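Beta-d-glucoside glucohydrolase (Hypocrea jecorina, PDB 3ZZ1) probably hydrolyses terminal, non-reducing beta-D-glucosyl residues with release of beta-D-glucose, as a secreted family 3 glycoside hydrolase of cellulose degradation. Local coordinates at residues 145-149 and 192-198; 75-81 and 93-97; 415-419 and 464-468. Residues are numbered along the deposited sequence.

Contact 1. Residues 145-149 and 192-198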
ATOM      1  N   ILE A 145       2.849   5.676  -8.938  1.00 11.29           N
ATOM      2  CA  ILE A 145       4.148   5.921  -9.559  1.00 11.28           C
ATOM      3  C   ILE A 145       4.018   6.881 -10.739  1.00 11.41           C
ATOM      4  O   ILE A 145       4.852   7.764 -10.903  1.00 11.13           O
ATOM      5  CB  ILE A 145       4.844   4.589  -9.944  1.00 11.07           C
ATOM      6  CG1 ILE A 145       5.403   3.930  -8.680  1.00 10.86           C
ATOM      7  CG2 ILE A 145       5.953   4.801 -10.967  1.00 10.78           C
ATOM      8  CD1 ILE A 145       5.567   2.437  -8.778  1.00  9.89           C
ATOM      9  N   ASN A 146       2.964   6.719 -11.541  1.00 12.00           N
ATOM     10  CA  ASN A 146       2.630   7.709 -12.570  1.00 12.54           C
ATOM     11  C   ASN A 146       2.524   9.101 -11.938  1.00 12.30           C
ATOM     12  O   ASN A 146       3.124  10.059 -12.425  1.00 12.39           O
ATOM     13  CB  ASN A 146       1.324   7.340 -13.286  1.00 12.75           C
ATOM     14  CG  ASN A 146       0.969   8.316 -14.409  1.00 14.56           C
ATOM     15  OD1 ASN A 146       0.074   9.157 -14.264  1.00 15.08           O
ATOM     16  ND2 ASN A 146       1.674   8.207 -15.537  1.00 15.86           N
ATOM     17  N   GLY A 147       1.790   9.186 -10.831  1.00 12.02           N
ATOM     18  CA  GLY A 147       1.614  10.434 -10.097  1.00 12.09           C
ATOM     19  C   GLY A 147       2.917  11.045  -9.610  1.00 12.13           C
ATOM     20  O   GLY A 147       3.218  12.198  -9.928  1.00 11.86           O
ATOM     21  N   ILE A 148       3.687  10.273  -8.841  1.00 12.25           N
ATOM     22  CA  ILE A 148       4.972  10.733  -8.308  1.00 12.50           C
ATOM     23  C   ILE A 148       5.899  11.184  -9.437  1.00 12.78           C
ATOM     24  O   ILE A 148       6.418  12.305  -9.411  1.00 12.68           O
ATOM     25  CB  ILE A 148       5.688   9.645  -7.455  1.00 12.60           C
ATOM     26  CG1 ILE A 148       4.873   9.296  -6.206  1.00 12.83           C
ATOM     27  CG2 ILE A 148       7.100  10.101  -7.044  1.00 12.63           C
ATOM     28  CD1 ILE A 148       5.249   7.945  -5.587  1.00 13.83           C
ATOM     29  N   GLN A 149       6.089  10.320 -10.432  1.00 12.92           N
ATOM     30  CA  GLN A 149       7.102  10.561 -11.469  1.00 13.04           C
ATOM     31  C   GLN A 149       6.707  11.602 -12.519  1.00 13.03           C
ATOM     32  O   GLN A 149       7.571  12.135 -13.216  1.00 13.23           O
ATOM     33  CB  GLN A 149       7.565   9.242 -12.104  1.00 12.88           C
ATOM     34  CG  GLN A 149       8.156   8.265 -11.075  1.00 12.56           C
ATOM     35  CD  GLN A 149       8.940   7.109 -11.687  1.00 12.97           C
ATOM     36  OE1 GLN A 149       8.806   6.795 -12.872  1.00 12.79           O
ATOM     37  NE2 GLN A 149       9.760   6.464 -10.868  1.00 12.47           N
ATOM     38  N   ALA A 192       4.422  -1.840 -11.261  1.00  8.77           N
ATOM     39  CA  ALA A 192       5.348  -0.745 -10.934  1.00  8.96           C
ATOM     40  C   ALA A 192       6.362  -0.522 -12.045  1.00  9.00           C
ATOM     41  O   ALA A 192       6.585   0.612 -12.465  1.00  9.22           O
ATOM     42  CB  ALA A 192       6.061  -1.005  -9.604  1.00  8.85           C
ATOM     43  N   VAL A 193       6.953  -1.615 -12.524  1.00  9.12           N
ATOM     44  CA  VAL A 193       7.924  -1.574 -13.616  1.00  9.20           C
ATOM     45  C   VAL A 193       7.268  -1.023 -14.879  1.00  9.58           C
ATOM     46  O   VAL A 193       7.808  -0.121 -15.516  1.00  9.73           O
ATOM     47  CB  VAL A 193       8.545  -2.977 -13.889  1.00  9.20           C
ATOM     48  CG1 VAL A 193       9.453  -2.954 -15.109  1.00  8.52           C
ATOM     49  CG2 VAL A 193       9.310  -3.474 -12.666  1.00  9.38           C
ATOM     50  N   GLN A 194       6.093  -1.550 -15.220  1.00  9.87           N
ATOM     51  CA  GLN A 194       5.358  -1.102 -16.410  1.00 10.12           C
ATOM     52  C   GLN A 194       5.008   0.390 -16.324  1.00 10.13           C
ATOM     53  O   GLN A 194       4.849   1.056 -17.343  1.00 10.15           O
ATOM     54  CB  GLN A 194       4.098  -1.951 -16.616  1.00 10.09           C
ATOM     55  CG  GLN A 194       3.511  -1.890 -18.032  1.00 10.09           C
ATOM     56  CD  GLN A 194       2.522  -0.745 -18.230  1.00  9.85           C
ATOM     57  OE1 GLN A 194       1.972  -0.201 -17.269  1.00  8.58           O
ATOM     58  NE2 GLN A 194       2.296  -0.376 -19.486  1.00 10.12           N
ATOM     59  N   ALA A 195       4.911   0.903 -15.098  1.00 10.21           N
ATOM     60  CA  ALA A 195       4.649   2.320 -14.861  1.00 10.35           C
ATOM     61  C   ALA A 195       5.938   3.128 -14.954  1.00 10.33           C
ATOM     62  O   ALA A 195       5.950   4.320 -14.659  1.00 10.45           O
ATOM     63  CB  ALA A 195       3.982   2.521 -13.489  1.00 10.42           C
ATOM     64  N   ASN A 196       7.015   2.462 -15.374  1.00 10.64           N
ATOM     65  CA  ASN A 196       8.356   3.047 -15.484  1.00 10.61           C
ATOM     66  C   ASN A 196       8.954   3.483 -14.149  1.00 10.52           C
ATOM     67  O   ASN A 196       9.641   4.500 -14.086  1.00 10.93           O
ATOM     68  CB  ASN A 196       8.388   4.214 -16.483  1.00 10.68           C
ATOM     69  CG  ASN A 196       8.096   3.779 -17.905  1.00 10.77           C
ATOM     70  OD1 ASN A 196       8.463   2.680 -18.325  1.00 10.94           O
ATOM     71  ND2 ASN A 196       7.432   4.647 -18.657  1.00 10.81           N
ATOM     72  N   VAL A 197       8.713   2.708 -13.090  1.00 10.08           N
ATOM     73  CA  VAL A 197       9.311   3.015 -11.795  1.00  9.63           C
ATOM     74  C   VAL A 197      10.818   3.131 -11.999  1.00  9.65           C
ATOM     75  O   VAL A 197      11.403   2.387 -12.791  1.00  9.43           O
ATOM     76  CB  VAL A 197       8.932   1.985 -10.682  1.00  9.73           C
ATOM     77  CG1 VAL A 197       9.687   0.656 -10.840  1.00  9.44           C
ATOM     78  CG2 VAL A 197       9.161   2.577  -9.288  1.00  9.22           C
ATOM     79  N   ALA A 198      11.421   4.102 -11.322  1.00  9.64           N
ATOM     80  CA  ALA A 198      12.835   4.409 -11.492  1.00  9.54           C
ATOM     81  C   ALA A 198      13.692   3.373 -10.790  1.00  9.42           C
ATOM     82  O   ALA A 198      14.715   2.928 -11.323  1.00  9.51           O
ATOM     83  CB  ALA A 198      13.136   5.792 -10.937  1.00  9.73           C
TER

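Contact 2. Residues 75-81 and 93-97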
ATOM      1  N   PHE A  75       0.414  12.395   4.363  1.00 11.94           N
ATOM      2  CA  PHE A  75      -0.626  11.762   3.564  1.00 11.61           C
ATOM      3  C   PHE A  75      -1.124  10.500   4.254  1.00 11.47           C
ATOM      4  O   PHE A  75      -0.465   9.973   5.155  1.00 11.59           O
ATOM      5  CB  PHE A  75      -0.128  11.470   2.144  1.00 11.61           C
ATOM      6  CG  PHE A  75       0.144  12.712   1.332  1.00 11.41           C
ATOM      7  CD1 PHE A  75       1.395  13.327   1.373  1.00 11.29           C
ATOM      8  CD2 PHE A  75      -0.853  13.268   0.534  1.00 11.24           C
ATOM      9  CE1 PHE A  75       1.655  14.472   0.629  1.00 11.59           C
ATOM     10  CE2 PHE A  75      -0.607  14.414  -0.219  1.00 11.67           C
ATOM     11  CZ  PHE A  75       0.649  15.022  -0.169  1.00 12.22           C
ATOM     12  N   THR A  76      -2.305  10.038   3.857  1.00 11.05           N
ATOM     13  CA  THR A  76      -2.838   8.791   4.379  1.00 10.75           C
ATOM     14  C   THR A  76      -1.902   7.662   3.969  1.00 10.64           C
ATOM     15  O   THR A  76      -1.270   7.747   2.911  1.00 10.41           O
ATOM     16  CB  THR A  76      -4.249   8.492   3.830  1.00 10.59           C
ATOM     17  OG1 THR A  76      -4.187   8.319   2.407  1.00 10.34           O
ATOM     18  CG2 THR A  76      -5.218   9.625   4.169  1.00 10.70           C
ATOM     19  N   PRO A  77      -1.789   6.614   4.809  1.00 10.70           N
ATOM     20  CA  PRO A  77      -1.126   5.383   4.391  1.00 10.51           C
ATOM     21  C   PRO A  77      -1.726   4.828   3.102  1.00 10.29           C
ATOM     22  O   PRO A  77      -2.895   5.092   2.793  1.00 10.22           O
ATOM     23  CB  PRO A  77      -1.430   4.432   5.543  1.00 10.40           C
ATOM     24  CG  PRO A  77      -1.472   5.321   6.732  1.00 10.83           C
ATOM     25  CD  PRO A  77      -2.085   6.607   6.257  1.00 10.63           C
ATOM     26  N   GLY A  78      -0.930   4.062   2.367  1.00 10.09           N
ATOM     27  CA  GLY A  78      -1.390   3.405   1.145  1.00 10.17           C
ATOM     28  C   GLY A  78      -2.660   2.583   1.309  1.00 10.08           C
ATOM     29  O   GLY A  78      -3.485   2.526   0.393  1.00 10.18           O
ATOM     30  N   VAL A  79      -2.827   1.950   2.472  1.00 10.12           N
ATOM     31  CA  VAL A  79      -4.000   1.096   2.712  1.00 10.03           C
ATOM     32  C   VAL A  79      -5.311   1.900   2.644  1.00  9.98           C
ATOM     33  O   VAL A  79      -6.322   1.418   2.113  1.00  9.86           O
ATOM     34  CB  VAL A  79      -3.878   0.256   4.027  1.00 10.00           C
ATOM     35  CG1 VAL A  79      -4.046   1.123   5.280  1.00 10.08           C
ATOM     36  CG2 VAL A  79      -4.876  -0.905   4.031  1.00  9.65           C
ATOM     37  N   GLN A  80      -5.272   3.134   3.150  1.00  9.82           N
ATOM     38  CA  GLN A  80      -6.431   4.024   3.100  1.00  9.79           C
ATOM     39  C   GLN A  80      -6.741   4.442   1.662  1.00  9.78           C
ATOM     40  O   GLN A  80      -7.908   4.485   1.262  1.00  9.37           O
ATOM     41  CB  GLN A  80      -6.219   5.251   3.992  1.00  9.65           C
ATOM     42  CG  GLN A  80      -7.508   5.997   4.346  1.00  9.72           C
ATOM     43  CD  GLN A  80      -8.415   5.214   5.290  1.00  9.68           C
ATOM     44  OE1 GLN A  80      -8.074   4.120   5.737  1.00  9.38           O
ATOM     45  NE2 GLN A  80      -9.572   5.784   5.605  1.00  9.84           N
ATOM     46  N   ALA A  81      -5.691   4.732   0.892  1.00  9.96           N
ATOM     47  CA  ALA A  81      -5.833   5.071  -0.527  1.00 10.24           C
ATOM     48  C   ALA A  81      -6.463   3.926  -1.329  1.00 10.33           C
ATOM     49  O   ALA A  81      -7.356   4.151  -2.147  1.00 10.57           O
ATOM     50  CB  ALA A  81      -4.487   5.483  -1.119  1.00 10.12           C
ATOM     51  N   ARG A  93      -2.721  11.455  -4.975  1.00 11.88           N
ATOM     52  CA  ARG A  93      -1.863  11.238  -3.811  1.00 11.96           C
ATOM     53  C   ARG A  93      -0.392  11.149  -4.236  1.00 12.11           C
ATOM     54  O   ARG A  93       0.476  11.782  -3.633  1.00 11.90           O
ATOM     55  CB  ARG A  93      -2.296   9.975  -3.058  1.00 11.96           C
ATOM     56  CG  ARG A  93      -1.555   9.703  -1.747  1.00 11.36           C
ATOM     57  CD  ARG A  93      -2.153   8.485  -1.027  1.00 11.12           C
ATOM     58  NE  ARG A  93      -1.308   7.954   0.053  1.00 10.39           N
ATOM     59  CZ  ARG A  93      -0.251   7.160  -0.127  1.00 10.30           C
ATOM     60  NH1 ARG A  93       0.131   6.813  -1.352  1.00 10.34           N
ATOM     61  NH2 ARG A  93       0.444   6.728   0.916  1.00  8.65           N
ATOM     62  N   GLY A  94      -0.129  10.378  -5.285  1.00 12.44           N
ATOM     63  CA  GLY A  94       1.217  10.263  -5.851  1.00 12.93           C
ATOM     64  C   GLY A  94       1.756  11.589  -6.363  1.00 13.17           C
ATOM     65  O   GLY A  94       2.897  11.952  -6.069  1.00 13.40           O
ATOM     66  N   GLN A  95       0.933  12.312  -7.122  1.00 13.26           N
ATOM     67  CA  GLN A  95       1.301  13.629  -7.653  1.00 13.52           C
ATOM     68  C   GLN A  95       1.643  14.620  -6.541  1.00 13.19           C
ATOM     69  O   GLN A  95       2.650  15.334  -6.614  1.00 13.19           O
ATOM     70  CB  GLN A  95       0.177  14.197  -8.532  1.00 13.68           C
ATOM     71  CG  GLN A  95       0.488  15.586  -9.129  1.00 15.11           C
ATOM     72  CD  GLN A  95      -0.727  16.258  -9.754  1.00 16.60           C
ATOM     73  OE1 GLN A  95      -1.073  17.391  -9.406  1.00 17.49           O
ATOM     74  NE2 GLN A  95      -1.384  15.560 -10.674  1.00 16.48           N
ATOM     75  N   PHE A  96       0.799  14.646  -5.517  1.00 12.96           N
ATOM     76  CA  PHE A  96       0.956  15.573  -4.404  1.00 12.80           C
ATOM     77  C   PHE A  96       2.211  15.234  -3.591  1.00 12.72           C
ATOM     78  O   PHE A  96       2.965  16.132  -3.215  1.00 12.69           O
ATOM     79  CB  PHE A  96      -0.309  15.577  -3.535  1.00 12.59           C
ATOM     80  CG  PHE A  96      -1.471  16.348  -4.128  1.00 12.45           C
ATOM     81  CD1 PHE A  96      -1.449  16.802  -5.448  1.00 12.89           C
ATOM     82  CD2 PHE A  96      -2.602  16.603  -3.361  1.00 12.64           C
ATOM     83  CE1 PHE A  96      -2.528  17.511  -5.988  1.00 12.77           C
ATOM     84  CE2 PHE A  96      -3.690  17.313  -3.888  1.00 12.41           C
ATOM     85  CZ  PHE A  96      -3.650  17.772  -5.203  1.00 12.74           C
ATOM     86  N   ILE A  97       2.438  13.943  -3.346  1.00 12.64           N
ATOM     87  CA  ILE A  97       3.682  13.467  -2.721  1.00 12.68           C
ATOM     88  C   ILE A  97       4.889  13.880  -3.564  1.00 12.65           C
ATOM     89  O   ILE A  97       5.870  14.401  -3.037  1.00 12.67           O
ATOM     90  CB  ILE A  97       3.678  11.925  -2.485  1.00 12.57           C
ATOM     91  CG1 ILE A  97       2.774  11.574  -1.297  1.00 12.67           C
ATOM     92  CG2 ILE A  97       5.094  11.395  -2.233  1.00 12.24           C
ATOM     93  CD1 ILE A  97       2.409  10.111  -1.184  1.00 12.56           C
TER

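Contact 3. Residues 415-419 and 464-468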
ATOM      1  N   THR A 415     -10.576   8.986  28.229  1.00 18.80           N
ATOM      2  CA  THR A 415      -9.674   7.867  28.515  1.00 18.98           C
ATOM      3  C   THR A 415     -10.344   6.570  28.072  1.00 19.02           C
ATOM      4  O   THR A 415     -11.422   6.594  27.470  1.00 19.15           O
ATOM      5  CB  THR A 415      -9.298   7.758  30.021  1.00 18.85           C
ATOM      6  OG1 THR A 415     -10.438   7.328  30.778  1.00 19.28           O
ATOM      7  CG2 THR A 415      -8.770   9.081  30.571  1.00 19.13           C
ATOM      8  N   ASP A 416      -9.712   5.441  28.378  1.00 18.91           N
ATOM      9  CA  ASP A 416     -10.295   4.137  28.081  1.00 18.75           C
ATOM     10  C   ASP A 416     -10.858   3.466  29.340  1.00 18.94           C
ATOM     11  O   ASP A 416     -11.054   2.249  29.380  1.00 18.82           O
ATOM     12  CB  ASP A 416      -9.267   3.254  27.368  1.00 18.74           C
ATOM     13  CG  ASP A 416      -8.791   3.863  26.056  1.00 18.10           C
ATOM     14  OD1 ASP A 416      -9.640   4.321  25.257  1.00 17.50           O
ATOM     15  OD2 ASP A 416      -7.567   3.892  25.826  1.00 16.99           O
ATOM     16  N   ASN A 417     -11.121   4.275  30.365  1.00 19.32           N
ATOM     17  CA  ASN A 417     -11.760   3.795  31.585  1.00 19.84           C
ATOM     18  C   ASN A 417     -13.203   3.378  31.299  1.00 19.93           C
ATOM     19  O   ASN A 417     -14.006   4.175  30.806  1.00 20.14           O
ATOM     20  CB  ASN A 417     -11.693   4.853  32.695  1.00 19.94           C
ATOM     21  CG  ASN A 417     -12.177   4.325  34.041  1.00 20.64           C
ATOM     22  OD1 ASN A 417     -13.356   4.002  34.211  1.00 21.33           O
ATOM     23  ND2 ASN A 417     -11.264   4.238  35.005  1.00 20.77           N
ATOM     24  N   THR A 418     -13.506   2.120  31.603  1.00 20.08           N
ATOM     25  CA  THR A 418     -14.810   1.514  31.321  1.00 20.36           C
ATOM     26  C   THR A 418     -15.945   2.191  32.088  1.00 20.73           C
ATOM     27  O   THR A 418     -17.040   2.394  31.553  1.00 20.84           O
ATOM     28  CB  THR A 418     -14.813   0.013  31.674  1.00 20.34           C
ATOM     29  OG1 THR A 418     -14.585  -0.139  33.080  1.00 20.12           O
ATOM     30  CG2 THR A 418     -13.726  -0.748  30.892  1.00 20.13           C
ATOM     31  N   SER A 419     -15.672   2.531  33.345  1.00 20.94           N
ATOM     32  CA  SER A 419     -16.655   3.156  34.216  1.00 21.23           C
ATOM     33  C   SER A 419     -16.907   4.611  33.824  1.00 20.98           C
ATOM     34  O   SER A 419     -18.045   5.082  33.875  1.00 21.06           O
ATOM     35  CB  SER A 419     -16.204   3.061  35.674  1.00 21.25           C
ATOM     36  OG  SER A 419     -17.207   3.566  36.536  1.00 22.45           O
ATOM     37  N   ALA A 464     -13.669  -4.338  26.105  1.00 17.19           N
ATOM     38  CA  ALA A 464     -14.313  -4.088  27.397  1.00 17.30           C
ATOM     39  C   ALA A 464     -14.861  -2.664  27.489  1.00 17.53           C
ATOM     40  O   ALA A 464     -15.852  -2.414  28.184  1.00 17.40           O
ATOM     41  CB  ALA A 464     -13.348  -4.362  28.538  1.00 17.10           C
ATOM     42  N   LEU A 465     -14.215  -1.734  26.787  1.00 17.69           N
ATOM     43  CA  LEU A 465     -14.702  -0.362  26.728  1.00 17.97           C
ATOM     44  C   LEU A 465     -16.054  -0.301  26.014  1.00 17.97           C
ATOM     45  O   LEU A 465     -16.970   0.369  26.483  1.00 18.10           O
ATOM     46  CB  LEU A 465     -13.677   0.569  26.062  1.00 18.05           C
ATOM     47  CG  LEU A 465     -13.988   2.076  26.021  1.00 18.14           C
ATOM     48  CD1 LEU A 465     -14.132   2.688  27.422  1.00 17.53           C
ATOM     49  CD2 LEU A 465     -12.906   2.799  25.239  1.00 18.07           C
ATOM     50  N   VAL A 466     -16.171  -1.015  24.894  1.00 18.03           N
ATOM     51  CA  VAL A 466     -17.416  -1.059  24.121  1.00 17.96           C
ATOM     52  C   VAL A 466     -18.519  -1.768  24.912  1.00 18.27           C
ATOM     53  O   VAL A 466     -19.670  -1.316  24.920  1.00 18.12           O
ATOM     54  CB  VAL A 466     -17.207  -1.707  22.720  1.00 17.86           C
ATOM     55  CG1 VAL A 466     -18.529  -1.856  21.973  1.00 17.71           C
ATOM     56  CG2 VAL A 466     -16.243  -0.874  21.887  1.00 17.46           C
ATOM     57  N   GLN A 467     -18.154  -2.860  25.588  1.00 18.66           N
ATOM     58  CA  GLN A 467     -19.073  -3.608  26.456  1.00 19.01           C
ATOM     59  C   GLN A 467     -19.646  -2.765  27.600  1.00 18.89           C
ATOM     60  O   GLN A 467     -20.826  -2.894  27.933  1.00 19.06           O
ATOM     61  CB  GLN A 467     -18.386  -4.851  27.025  1.00 19.33           C
ATOM     62  CG  GLN A 467     -18.134  -5.948  25.998  1.00 20.90           C
ATOM     63  CD  GLN A 467     -17.205  -7.031  26.507  1.00 23.23           C
ATOM     64  OE1 GLN A 467     -16.456  -6.831  27.469  1.00 24.76           O
ATOM     65  NE2 GLN A 467     -17.249  -8.193  25.863  1.00 23.60           N
ATOM     66  N   ALA A 468     -18.813  -1.913  28.196  1.00 18.70           N
ATOM     67  CA  ALA A 468     -19.244  -1.036  29.287  1.00 18.52           C
ATOM     68  C   ALA A 468     -20.210   0.043  28.797  1.00 18.47           C
ATOM     69  O   ALA A 468     -21.227   0.320  29.443  1.00 18.54           O
ATOM     70  CB  ALA A 468     -18.050  -0.408  29.964  1.00 18.33           C
TER

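Contact 1. Residues 145-149 and 192-198
Residues 145-149 are a turn near the C-terminal end of helix 134-150, while 192-198 carry the last turn of helix 178-194 into the loop before strand 199-202. That second helix ends in a Schellman motif: Asn196, at positive phi, is the C-prime residue, with Val197 N bonded to Ala192 O (3.1 Å) and Asn196 N to Val193 O (2.7 Å). The chain thereby turns back toward the first helix, and Ile145 and Val197 have the closest CA atoms, 6.3 Å apart. Ile145 fills the gap: its CD1 lies 3.6 Å from both Ala192 CB and Val197 CG2, and its CG2 3.9 Å from Ala195 CB. Gln149 reaches across one turn later, its side chain lying along the backbone of Asn196, Val197 and Ala198. In the TIM-barrel-like N-terminal domain, this joins helices preceding successive parallel strands, 154-160 and 199-202; Ile145, Gln149, Ala192 and Ala198 all also touch strand 154-160, and Ala198 pairs through its backbone with Tyr232.

Contact 2. Residues 75-81 and 93-97
This is a buried packing of a loop and the first turn of helix 78-83 on the following helix 87-103, in the TIM-barrel-like N-terminal domain of the family 3 fold; only a short connection separates the two segments in the chain. Arg93 dominates the polar side. With chi1, chi2 and chi3 all t, it stretches away from its own helix until the guanidinium sits beside the start of the other one. There NE and NH2 both donate to Thr76 O, at 2.9 and 2.8 Å, a forked arrangement in which one carbonyl, near the guanidinium plane, accepts two bonds. The extended backbone of Thr76 precedes the N-cap residue Pro77, so the carbonyl that receives Arg93 belongs to the chain just before the helix begins. Gly78 CA lies over one face of the guanidinium, and Ala81 CB rests 3.8 Å from Arg93 CD. Arg93 NH2 has a further, weak hydrogen bond to Pro63 O.

Phe75 makes the apolar half. Its m rotamer directs the ring at helix 87-103, where it meets Phe96 and Ile97. Phe75 CE2 meets Phe96 CB at 3.5 Å, whereas the ring of Phe96, also m at chi1, swings off to meet His319. Helix 320-329 adds Val323 against Phe75 and Asn322 against Arg93. Ile97, in the mt rotamer, completes the packing with a CH-pi contact, its CG1 standing 3.8 Å from the Phe75 ring centroid, 25° off the ring normal.

Contact 3. Residues 415-419 and 464-468
A surface contact, made by van der Waals packing without a hydrogen bond between the segments, sets the start of helix 418-425 against the N-terminal half of helix 462-472 in the C-terminal domain of the family 3 fold, an alpha/beta domain built on a mainly parallel sheet. The loop 415-417 follows edge strand 409-413 and is shaped by its own polar groups. Thr415 OG1 accepts from Asn417 N at 3.2 Å, forming an ST turn. Asn417 is the N-cap of the next helix: its OD1 accepts a hydrogen bond from Ser420 N and a weak one from Ser419 N, at 2.9 Å. Asp416 bonds through OD2 to Ser354, while its OD1 lies 3.6 Å from Leu465 CD2.

Leu465 is the main apolar contributor. Its side chain leans against the backbone at the helix start, with CD1 3.7 Å from Asn417 O and 4.1 Å from Thr418 CA, and it also touches Val433 of strand 430-437. Thr418 sits beside it, its CA 5.0 Å from Leu465 CA, and its methyl CG2 is 3.8 Å from Ala464 O. One turn on, small Ala468 allows the two backbones to approach closely: its CB is 3.4 Å from Thr418 O and 3.7 Å from Thr418 CB.

From the N terminus, contact 2 comes first, closing a short, mostly helical loop between residues 81 and 93. Contact 1 follows, bringing together segments separated by strands 154-160 and 173-174 and most of helix 178-194, and contact 3 comes last, spanning strand 430-437. The three loops lie in series, with none nested or crossed. Contacts 1 and 2 share the N-terminal domain and touch directly: Ile148 CG1 packs 3.3 Å from Gly94 O, so helices 87-103, 134-150 and 178-194 pack in succession. Contact 3 ties two helices of the C-terminal domain, its centre about 46 Å from that of contact 1 and 33 Å from that of contact 2.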